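Local atomic coordinates of spore coat polysaccharide biosynthesis protein SpsE (Bacillus subtilis, PDB entry 1VLI), a protein that probably acts as an N-acylneuraminate-9-phosphate synthase-like enzyme in the making of the spore coat polysaccharide. Residues A[18-23]-A[114-119]. Numbering follows the deposited sequence.
Sequences IANKTV and QVIFLS
Lys-21 NZ is held by two waters and a carboxylate. One water lies 3.2 Å from Lys-21 NZ and donates to Gln-114 O at 3.1 Å. The second accepts from Lys-21 NZ at 3.0 Å, and its bond to Gln-114 O is weak. Asp-59 forms a salt bridge with the same ammonium group. The two segments therefore share their polar contact through water, at the protein surface. The rest of the contact rests on Ile-116, whose side-chain contacts are apolar. Its CG1 stands beside the backbone N and anti to the carbonyl carbon (chi1 -63°). This turns CG1 toward Ala-19, and the extended chi2 (165°) carries CD1 on to the 18-21 turn. CD1 lies 3.8 Å from both Ala-19 CB and Ile-18 O, and 4.2 Å from Ile-18 CG2. The turn is a type II' beta turn that joins strands 15-18 and 21-24 in a beta hairpin. Two backbone hydrogen bonds, Ile-18 N to Lys-21 O and Lys-21 N to Ile-18 O, close it. Strand 116-118 belongs to the parallel barrel of the NeuB family, a TIM-barrel fold, and pairs with strand 60-63. The hairpin thus packs against the end of the barrel where strand 116-118 begins. Phe-30, on strand 30-36 beyond strand 60-63, touches both Ile-18 and Ile-116.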
loop_
_atom_site.group_PDB
_atom_site.type_symbol
_atom_site.label_atom_id
_atom_site.label_comp_id
_atom_site.label_asym_id
_atom_site.label_seq_id
_atom_site.Cartn_x
_atom_site.Cartn_y
_atom_site.Cartn_z
ATOM N N ILE A 18 10.576 6.409 -11.327
ATOM C CA ILE A 18 9.138 6.243 -11.596
ATOM C C ILE A 18 8.746 7.077 -12.829
ATOM O O ILE A 18 8.812 8.301 -12.809
ATOM C CB ILE A 18 8.317 6.610 -10.380
ATOM C CG1 ILE A 18 8.601 5.617 -9.243
ATOM C CG2 ILE A 18 6.855 6.511 -10.709
ATOM C CD1 ILE A 18 8.059 6.060 -7.894
ATOM N N ALA A 19 8.374 6.415 -13.918
ATOM C CA ALA A 19 8.119 7.128 -15.202
ATOM C C ALA A 19 9.387 7.890 -15.592
ATOM O O ALA A 19 10.459 7.287 -15.722
ATOM C CB ALA A 19 6.896 8.074 -15.101
ATOM N N ASN A 20 9.280 9.210 -15.684
ATOM C CA ASN A 20 10.386 10.063 -16.108
ATOM C C ASN A 20 11.115 10.780 -14.952
ATOM O O ASN A 20 11.824 11.772 -15.184
ATOM C CB ASN A 20 9.859 11.094 -17.130
ATOM C CG ASN A 20 8.905 12.125 -16.491
ATOM O OD1 ASN A 20 8.108 11.792 -15.614
ATOM N ND2 ASN A 20 9.006 13.386 -16.926
ATOM N N LYS A 21 10.977 10.250 -13.727
ATOM C CA LYS A 21 11.343 10.966 -12.499
ATOM C C LYS A 21 12.131 10.137 -11.507
ATOM O O LYS A 21 11.761 9.010 -11.202
ATOM C CB LYS A 21 10.076 11.455 -11.798
ATOM C CG LYS A 21 9.945 12.926 -11.869
ATOM C CD LYS A 21 8.511 13.371 -11.776
ATOM C CE LYS A 21 8.387 14.766 -12.376
ATOM N NZ LYS A 21 7.337 15.565 -11.698
ATOM N N THR A 22 13.185 10.714 -10.963
ATOM C CA THR A 22 14.008 10.011 -9.980
ATOM C C THR A 22 13.426 10.053 -8.578
ATOM O O THR A 22 12.813 11.055 -8.140
ATOM C CB THR A 22 15.409 10.571 -9.983
ATOM O OG1 THR A 22 15.796 10.762 -11.341
ATOM C CG2 THR A 22 16.420 9.527 -9.453
ATOM N N VAL A 23 13.649 8.951 -7.876
ATOM C CA VAL A 23 13.172 8.759 -6.518
ATOM C C VAL A 23 14.362 8.250 -5.724
ATOM O O VAL A 23 14.990 7.274 -6.122
ATOM C CB VAL A 23 12.010 7.739 -6.544
ATOM C CG1 VAL A 23 11.371 7.552 -5.193
ATOM C CG2 VAL A 23 10.941 8.184 -7.578
ATOM N N GLN A 114 0.542 16.233 -16.668
ATOM C CA GLN A 114 1.886 15.839 -16.250
ATOM C C GLN A 114 1.937 15.363 -14.808
ATOM O O GLN A 114 2.824 15.739 -14.034
ATOM C CB GLN A 114 2.893 16.948 -16.521
ATOM C CG GLN A 114 3.419 16.915 -17.934
ATOM C CD GLN A 114 3.721 18.293 -18.465
ATOM O OE1 GLN A 114 4.445 19.082 -17.835
ATOM N NE2 GLN A 114 3.161 18.602 -19.637
ATOM N N VAL A 115 0.952 14.551 -14.447
ATOM C CA VAL A 115 1.021 13.829 -13.195
ATOM C C VAL A 115 0.983 12.325 -13.480
ATOM O O VAL A 115 0.468 11.865 -14.525
ATOM C CB VAL A 115 -0.028 14.309 -12.137
ATOM C CG1 VAL A 115 0.018 15.805 -11.977
ATOM C CG2 VAL A 115 -1.411 13.904 -12.515
ATOM N N ILE A 116 1.563 11.575 -12.552
ATOM C CA ILE A 116 1.737 10.156 -12.728
ATOM C C ILE A 116 0.613 9.461 -11.986
ATOM O O ILE A 116 0.506 9.561 -10.744
ATOM C CB ILE A 116 3.111 9.706 -12.166
ATOM C CG1 ILE A 116 4.273 10.370 -12.936
ATOM C CG2 ILE A 116 3.222 8.169 -12.152
ATOM C CD1 ILE A 116 5.634 10.250 -12.209
ATOM N N PHE A 117 -0.199 8.740 -12.749
ATOM C CA PHE A 117 -1.266 7.932 -12.221
ATOM C C PHE A 117 -0.698 6.705 -11.546
ATOM O O PHE A 117 0.150 6.002 -12.115
ATOM C CB PHE A 117 -2.196 7.495 -13.349
ATOM C CG PHE A 117 -3.313 6.577 -12.901
ATOM C CD1 PHE A 117 -4.542 7.103 -12.477
ATOM C CD2 PHE A 117 -3.140 5.192 -12.889
ATOM C CE1 PHE A 117 -5.577 6.246 -12.050
ATOM C CE2 PHE A 117 -4.163 4.338 -12.455
ATOM C CZ PHE A 117 -5.381 4.868 -12.046
ATOM N N LEU A 118 -1.179 6.462 -10.326
ATOM C CA LEU A 118 -0.832 5.265 -9.562
ATOM C C LEU A 118 -2.052 4.624 -8.936
ATOM O O LEU A 118 -3.007 5.303 -8.557
ATOM C CB LEU A 118 0.161 5.602 -8.454
ATOM C CG LEU A 118 1.549 6.084 -8.861
ATOM C CD1 LEU A 118 2.227 6.489 -7.597
ATOM C CD2 LEU A 118 2.337 5.000 -9.558
ATOM N N SER A 119 -2.013 3.306 -8.811
ATOM C CA SER A 119 -3.021 2.601 -8.032
ATOM C C SER A 119 -2.394 1.466 -7.199
ATOM O O SER A 119 -1.184 1.217 -7.262
ATOM C CB SER A 119 -4.092 2.054 -8.969
ATOM O OG SER A 119 -5.295 1.882 -8.272
HETATM O O HOH W 1 4.897 13.847 -12.749
HETATM O O HOH W 2 5.685 17.371 -13.465
#